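Local coordinates for protein chorismate synthase (Campylobacter jejuni, PDB 1SQ1) that probably converts 5-enolpyruvylshikimate-3-phosphate into chorismate and phosphate with the help of reduced FMN, the last step on the shared route to the aromatic amino acids, at residues Phe34-Glu37 with Phe38-Asn41; Ser252-Gly256 with Ser257-Asp261; Ser349-Leu352 with Asn353-Lys356. All coordinates share one frame; numbering follows the deposited sequence.

Contact 1 (Phe34-Glu37 with Phe38-Asn41); sequences FDEE and FLQN
The carboxylate of Asp35 overlaps the start of the Phe38 side chain, with OD1 alongside Phe38 CB and OD2 turned to the backbone. The two side chains cross at about a right angle, and their flat groups are 42° apart. With CG anti to the backbone N (chi1 -179°), Asp35 turns its carboxylate toward the amides of the first helical turn. Asp35 OD2 accepts from Phe38 N at 3.1 Å in a straight bond that arrives from above the carboxylate plane. Glu37 N also donates to OD2, although its position is less certain. The main chain takes over at once, Leu39 N donating to Asp35 O, Gln40 N to Glu36 O and Asn41 N to Glu37 O, the last at 2.7 Å.

Between the buried side chains of Phe34 and Leu39, Phe34 CZ reaches Leu39 CD2 at 4.3 Å. CG of the exposed Glu36 borders Leu39 CD2 at 4.1 Å. Leu39 continues inward onto Ala136 and Met140 of helix 128-143. Along the exposed side Glu37 and Asn41 run together, Glu37 CG being 3.5 Å from Asn41 ND2. The amide of Gln40 turns away to accept from Ala62 N. An N-cap aspartate, whose negative charge would suit the positive end of the helix dipole, thus opens helix 36-45, an amphipathic helix whose apolar side chains touch helix 128-143 and strand 62-64.

Contact 2 (Ser252-Gly256 with Ser257-Asp261); sequences SKMRG and SCNND
The short helix 256-259 begins here, with Arg255 at its N-cap position and selenomethionine Met254 of the preceding loop lying against the turn. Two amides converge on one acceptor, Arg255 O. Cys258 N donates to Arg255 O at 2.7 Å, from above the carbonyl plane. Asn259 N donates to Arg255 O at 3.2 Å with only a modest tilt from that plane. Gly256 O receives Asn260 N at 3.0 Å, together with a weak second bond from Asn259 N. Asn260 is where the backbone leaves helical angles, which makes the helix little more than one turn long.

The side-chain part of the contact is carried by Met254. Its CG stands beside the backbone N (chi1 -78°), and a bend at the last torsion (chi3 86°) folds the terminal methyl over the turn. Met254 CE meets Cys258 CB at 3.8 Å, an apolar touch, and also lies against the Cys258 carbonyl. The Met254 and Asn259 side chains cross at about a right angle, with Met254 SE 3.3 Å from Asn259 OD1. Both Met254 and Asn259 also rest on Glu247 and His272.

Other groups face the second subunit. Ser257 OG is hydrogen-bonded to Asp201 of that subunit, Arg255 NH2 forms a long, weak ion pair with its Glu192, and Asn259 packs on its Lys293, a residue predicted to bind FMN. The hydrogen bonds across the turn are therefore all main chain to main chain: the Arg255 carbonyl takes two amides of the first turn, while its side chain points to the second subunit, and Ser257 OG bonds across the same interface.

Contact 3 (Ser349-Leu352 with Asn353-Lys356); sequences SANL and NNLK
Asn351 holds its CG anti to the backbone N (chi1 -170°), whereas in Asn354 CG stands beside the backbone N (chi1 -55°); at the start of helix 352-358 these settings carry Asn351 OD1 to Asn353 N and the Asn354 amide alongside Asn351 CB. Asn351 is the N-cap. Asn351 OD1 accepts from Asn353 N at 2.7 Å, in the plane of the amide carbonyl, and lies next to Asn353 CB. The amide of Asn354 crosses the Asn351 side chain at about a right angle, with its OD1 beside Asn351 CB and the two amide planes 29° apart.

Backbone bonds continue the turn, from Leu355 N to Asn351 O (2.9 Å) and from Lys356 N to Leu352 O (2.9 Å). Leu355 reaches back past the cap so that its CD1 touches Ser349 CB at 3.8 Å. Leu355 CD2 is 4.4 Å from Leu352 CD1. The third subunit covers this surface: Ser349 and Leu355 both pack on its Leu345, and Leu352 packs on its Gly31. The Lys356 chain is bent at chi2, chi3 and chi4, and its CG lies 3.2 Å from Leu352 O, the carbonyl that its own backbone N engages.

In the fold
Each contact marks the start of a helix, yet the three are far apart and none touches another. Contacts 1 and 2 have centres 42 Å apart and lie on opposite sides of the chain's centre, while contact 3 has its centre about 32 Å from that of contact 1 and 36 Å from that of contact 2. Contact 1 stays within its own subunit, whereas contact 2 faces the second subunit and contact 3 the third, in keeping with a homotetramer. In contact 1 the Gln40 side chain is about 9 Å from that of Arg46, a predicted NADP(+) site. Contacts 2 and 3 lie away from the annotated sites of their own chain, although Asn259 packs on the second subunit's Lys293.

Contact 1 (Phe34-Glu37 with Phe38-Asn41)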
loop_
_atom_site.group_PDB
_atom_site.type_symbol
_atom_site.label_atom_id
_atom_site.label_comp_id
_atom_site.label_asym_id
_atom_site.label_seq_id
_atom_site.Cartn_x
_atom_site.Cartn_y
_atom_site.Cartn_z
ATOM N N PHE A 34 -5.844 -7.018 -26.958
ATOM C CA PHE A 34 -4.537 -6.390 -26.878
ATOM C C PHE A 34 -4.041 -5.929 -28.248
ATOM O O PHE A 34 -3.564 -6.728 -29.055
ATOM C CB PHE A 34 -3.539 -7.353 -26.232
ATOM C CG PHE A 34 -2.240 -6.708 -25.841
ATOM C CD1 PHE A 34 -1.166 -6.683 -26.724
ATOM C CD2 PHE A 34 -2.096 -6.112 -24.588
ATOM C CE1 PHE A 34 0.037 -6.081 -26.367
ATOM C CE2 PHE A 34 -0.898 -5.505 -24.219
ATOM C CZ PHE A 34 0.173 -5.491 -25.111
ATOM N N ASP A 35 -4.165 -4.631 -28.501
ATOM C CA ASP A 35 -3.737 -4.036 -29.760
ATOM C C ASP A 35 -2.260 -3.681 -29.684
ATOM O O ASP A 35 -1.910 -2.525 -29.431
ATOM C CB ASP A 35 -4.555 -2.775 -30.044
ATOM C CG ASP A 35 -4.178 -2.113 -31.353
ATOM O OD1 ASP A 35 -4.738 -1.034 -31.650
ATOM O OD2 ASP A 35 -3.330 -2.668 -32.085
ATOM N N GLU A 36 -1.400 -4.672 -29.915
ATOM C CA GLU A 36 0.040 -4.454 -29.849
ATOM C C GLU A 36 0.532 -3.446 -30.868
ATOM O O GLU A 36 1.700 -3.076 -30.864
ATOM C CB GLU A 36 0.797 -5.768 -30.025
ATOM C CG GLU A 36 2.221 -5.697 -29.484
ATOM C CD GLU A 36 2.890 -7.061 -29.374
ATOM O OE1 GLU A 36 2.250 -8.009 -28.854
ATOM O OE2 GLU A 36 4.067 -7.181 -29.787
ATOM N N GLU A 37 -0.363 -3.002 -31.739
ATOM C CA GLU A 37 -0.005 -2.023 -32.752
ATOM C C GLU A 37 -0.111 -0.655 -32.112
ATOM O O GLU A 37 0.836 0.130 -32.136
ATOM C CB GLU A 37 -0.951 -2.122 -33.950
ATOM C CG GLU A 37 -0.528 -1.262 -35.130
ATOM C CD GLU A 37 -1.349 -1.512 -36.386
ATOM O OE1 GLU A 37 -2.584 -1.299 -36.347
ATOM O OE2 GLU A 37 -0.749 -1.918 -37.411
ATOM N N PHE A 38 -1.278 -0.383 -31.537
ATOM C CA PHE A 38 -1.537 0.879 -30.856
ATOM C C PHE A 38 -0.435 1.131 -29.839
ATOM O O PHE A 38 -0.108 2.278 -29.532
ATOM C CB PHE A 38 -2.883 0.813 -30.147
ATOM C CG PHE A 38 -3.141 1.960 -29.221
ATOM C CD1 PHE A 38 -2.788 1.880 -27.881
ATOM C CD2 PHE A 38 -3.728 3.129 -29.697
ATOM C CE1 PHE A 38 -3.021 2.949 -27.029
ATOM C CE2 PHE A 38 -3.968 4.206 -28.854
ATOM C CZ PHE A 38 -3.614 4.120 -27.519
ATOM N N LEU A 39 0.127 0.049 -29.307
ATOM C CA LEU A 39 1.207 0.155 -28.341
ATOM C C LEU A 39 2.451 0.621 -29.070
ATOM O O LEU A 39 3.035 1.651 -28.737
ATOM C CB LEU A 39 1.487 -1.200 -27.696
ATOM C CG LEU A 39 2.859 -1.334 -27.034
ATOM C CD1 LEU A 39 2.901 -0.520 -25.750
ATOM C CD2 LEU A 39 3.139 -2.793 -26.748
ATOM N N GLN A 40 2.847 -0.144 -30.078
ATOM C CA GLN A 40 4.036 0.181 -30.841
ATOM C C GLN A 40 3.970 1.574 -31.452
ATOM O O GLN A 40 4.988 2.251 -31.556
ATOM C CB GLN A 40 4.259 -0.859 -31.932
ATOM C CG GLN A 40 5.605 -0.730 -32.607
ATOM C CD GLN A 40 6.757 -0.874 -31.629
ATOM O OE1 GLN A 40 6.924 -1.923 -31.002
ATOM N NE2 GLN A 40 7.555 0.184 -31.490
ATOM N N ASN A 41 2.781 2.006 -31.856
ATOM C CA ASN A 41 2.642 3.334 -32.446
ATOM C C ASN A 41 2.838 4.437 -31.428
ATOM O O ASN A 41 3.503 5.431 -31.701
ATOM C CB ASN A 41 1.274 3.513 -33.100
ATOM C CG ASN A 41 1.149 2.748 -34.388
ATOM O OD1 ASN A 41 2.084 2.707 -35.189
ATOM N ND2 ASN A 41 -0.015 2.147 -34.610
#

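Contact 2 (Ser252-Gly256 with Ser257-Asp261)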
loop_
_atom_site.group_PDB
_atom_site.type_symbol
_atom_site.label_atom_id
_atom_site.label_comp_id
_atom_site.label_asym_id
_atom_site.label_seq_id
_atom_site.Cartn_x
_atom_site.Cartn_y
_atom_site.Cartn_z
ATOM N N SER A 252 -9.092 31.174 -9.311
ATOM C CA SER A 252 -8.829 31.864 -8.051
ATOM C C SER A 252 -9.251 33.332 -8.076
ATOM O O SER A 252 -9.552 33.925 -7.035
ATOM C CB SER A 252 -7.349 31.759 -7.689
ATOM O OG SER A 252 -6.550 32.507 -8.581
ATOM N N LYS A 253 -9.292 33.900 -9.279
ATOM C CA LYS A 253 -9.659 35.290 -9.501
ATOM C C LYS A 253 -11.125 35.475 -9.862
ATOM O O LYS A 253 -11.546 36.581 -10.185
ATOM C CB LYS A 253 -8.791 35.861 -10.622
ATOM C CG LYS A 253 -7.328 35.962 -10.246
ATOM C CD LYS A 253 -6.487 36.480 -11.378
ATOM C CE LYS A 253 -6.313 35.424 -12.435
ATOM N NZ LYS A 253 -5.431 35.940 -13.505
HETATM N N MSE A 254 -11.901 34.397 -9.811
HETATM C CA MSE A 254 -13.323 34.449 -10.151
HETATM C C MSE A 254 -14.231 34.506 -8.936
HETATM O O MSE A 254 -13.778 34.442 -7.802
HETATM C CB MSE A 254 -13.706 33.223 -10.990
HETATM C CG MSE A 254 -13.297 33.291 -12.450
HETATM SE SE MSE A 254 -13.456 31.560 -13.334
HETATM C CE MSE A 254 -15.315 31.598 -13.874
ATOM N N ARG A 255 -15.523 34.646 -9.183
ATOM C CA ARG A 255 -16.494 34.648 -8.103
ATOM C C ARG A 255 -17.396 33.436 -8.259
ATOM O O ARG A 255 -17.632 32.975 -9.371
ATOM C CB ARG A 255 -17.338 35.911 -8.126
ATOM C CG ARG A 255 -16.569 37.145 -7.805
ATOM C CD ARG A 255 -17.478 38.131 -7.145
ATOM N NE ARG A 255 -16.718 39.206 -6.530
ATOM C CZ ARG A 255 -17.259 40.171 -5.799
ATOM N NH1 ARG A 255 -18.568 40.192 -5.590
ATOM N NH2 ARG A 255 -16.486 41.113 -5.282
ATOM N N GLY A 256 -17.903 32.930 -7.144
ATOM C CA GLY A 256 -18.773 31.769 -7.192
ATOM C C GLY A 256 -19.817 31.816 -8.298
ATOM O O GLY A 256 -20.067 30.809 -8.970
ATOM N N SER A 257 -20.423 32.985 -8.490
ATOM C CA SER A 257 -21.455 33.169 -9.502
ATOM C C SER A 257 -20.976 32.991 -10.941
ATOM O O SER A 257 -21.799 32.909 -11.854
ATOM C CB SER A 257 -22.077 34.554 -9.349
ATOM O OG SER A 257 -21.113 35.566 -9.559
ATOM N N CYS A 258 -19.661 32.929 -11.148
ATOM C CA CYS A 258 -19.100 32.766 -12.494
ATOM C C CYS A 258 -18.408 31.410 -12.706
ATOM O O CYS A 258 -18.261 30.958 -13.845
ATOM C CB CYS A 258 -18.101 33.892 -12.792
ATOM S SG CYS A 258 -18.728 35.575 -12.499
ATOM N N ASN A 259 -17.996 30.766 -11.613
ATOM C CA ASN A 259 -17.315 29.473 -11.688
ATOM C C ASN A 259 -18.294 28.310 -11.585
ATOM O O ASN A 259 -18.071 27.240 -12.152
ATOM C CB ASN A 259 -16.280 29.354 -10.568
ATOM C CG ASN A 259 -15.103 28.498 -10.964
ATOM O OD1 ASN A 259 -14.473 28.740 -11.987
ATOM N ND2 ASN A 259 -14.797 27.497 -10.158
ATOM N N ASN A 260 -19.375 28.536 -10.846
ATOM C CA ASN A 260 -20.415 27.536 -10.632
ATOM C C ASN A 260 -20.892 26.879 -11.919
ATOM O O ASN A 260 -21.245 27.556 -12.879
ATOM C CB ASN A 260 -21.600 28.189 -9.900
ATOM C CG ASN A 260 -22.908 27.424 -10.080
ATOM O OD1 ASN A 260 -22.971 26.212 -9.868
ATOM N ND2 ASN A 260 -23.965 28.141 -10.462
ATOM N N ASP A 261 -20.888 25.551 -11.934
ATOM C CA ASP A 261 -21.353 24.795 -13.093
ATOM C C ASP A 261 -22.680 24.140 -12.714
ATOM O O ASP A 261 -22.697 23.183 -11.945
ATOM C CB ASP A 261 -20.344 23.705 -13.472
ATOM C CG ASP A 261 -18.990 24.265 -13.854
ATOM O OD1 ASP A 261 -18.946 25.202 -14.675
ATOM O OD2 ASP A 261 -17.967 23.763 -13.346
#

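Contact 3 (Ser349-Leu352 with Asn353-Lys356)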
loop_
_atom_site.group_PDB
_atom_site.type_symbol
_atom_site.label_atom_id
_atom_site.label_comp_id
_atom_site.label_asym_id
_atom_site.label_seq_id
_atom_site.Cartn_x
_atom_site.Cartn_y
_atom_site.Cartn_z
ATOM N N SER A 349 -16.159 -2.218 -7.361
ATOM C CA SER A 349 -16.921 -2.712 -6.225
ATOM C C SER A 349 -17.438 -1.636 -5.263
ATOM O O SER A 349 -17.547 -1.880 -4.063
ATOM C CB SER A 349 -16.053 -3.719 -5.457
ATOM O OG SER A 349 -14.749 -3.191 -5.207
ATOM N N ALA A 350 -17.768 -0.458 -5.782
ATOM C CA ALA A 350 -18.253 0.628 -4.928
ATOM C C ALA A 350 -19.733 0.496 -4.648
ATOM O O ALA A 350 -20.299 1.250 -3.851
ATOM C CB ALA A 350 -17.980 1.975 -5.578
ATOM N N ASN A 351 -20.361 -0.477 -5.294
ATOM C CA ASN A 351 -21.786 -0.671 -5.121
ATOM C C ASN A 351 -22.143 -2.142 -5.046
ATOM O O ASN A 351 -21.735 -2.930 -5.893
ATOM C CB ASN A 351 -22.525 -0.015 -6.282
ATOM C CG ASN A 351 -24.010 0.050 -6.055
ATOM O OD1 ASN A 351 -24.685 -0.978 -5.970
ATOM N ND2 ASN A 351 -24.534 1.264 -5.938
ATOM N N LEU A 352 -22.920 -2.499 -4.029
ATOM C CA LEU A 352 -23.330 -3.875 -3.822
ATOM C C LEU A 352 -24.022 -4.471 -5.040
ATOM O O LEU A 352 -23.872 -5.665 -5.330
ATOM C CB LEU A 352 -24.251 -3.963 -2.617
ATOM C CG LEU A 352 -24.697 -5.388 -2.302
ATOM C CD1 LEU A 352 -23.490 -6.304 -2.131
ATOM C CD2 LEU A 352 -25.540 -5.362 -1.052
ATOM N N ASN A 353 -24.786 -3.641 -5.744
ATOM C CA ASN A 353 -25.491 -4.074 -6.946
ATOM C C ASN A 353 -24.433 -4.517 -7.959
ATOM O O ASN A 353 -24.475 -5.633 -8.485
ATOM C CB ASN A 353 -26.313 -2.912 -7.519
ATOM C CG ASN A 353 -27.152 -3.319 -8.734
ATOM O OD1 ASN A 353 -27.616 -2.460 -9.497
ATOM N ND2 ASN A 353 -27.360 -4.626 -8.911
ATOM N N ASN A 354 -23.478 -3.630 -8.215
ATOM C CA ASN A 354 -22.392 -3.898 -9.147
ATOM C C ASN A 354 -21.735 -5.215 -8.798
ATOM O O ASN A 354 -21.497 -6.065 -9.661
ATOM C CB ASN A 354 -21.346 -2.794 -9.052
ATOM C CG ASN A 354 -21.937 -1.423 -9.269
ATOM O OD1 ASN A 354 -21.278 -0.409 -9.037
ATOM N ND2 ASN A 354 -23.187 -1.382 -9.728
ATOM N N LEU A 355 -21.447 -5.364 -7.511
ATOM C CA LEU A 355 -20.792 -6.543 -6.986
ATOM C C LEU A 355 -21.573 -7.824 -7.280
ATOM O O LEU A 355 -21.010 -8.789 -7.804
ATOM C CB LEU A 355 -20.578 -6.355 -5.489
ATOM C CG LEU A 355 -19.433 -7.127 -4.856
ATOM C CD1 LEU A 355 -18.159 -6.912 -5.642
ATOM C CD2 LEU A 355 -19.283 -6.654 -3.429
ATOM N N LYS A 356 -22.866 -7.842 -6.957
ATOM C CA LYS A 356 -23.688 -9.025 -7.224
ATOM C C LYS A 356 -23.650 -9.337 -8.721
ATOM O O LYS A 356 -23.558 -10.500 -9.122
ATOM C CB LYS A 356 -25.130 -8.778 -6.790
ATOM C CG LYS A 356 -25.280 -8.552 -5.302
ATOM C CD LYS A 356 -25.261 -9.861 -4.545
ATOM C CE LYS A 356 -26.663 -10.416 -4.376
ATOM N NZ LYS A 356 -27.475 -9.558 -3.469
#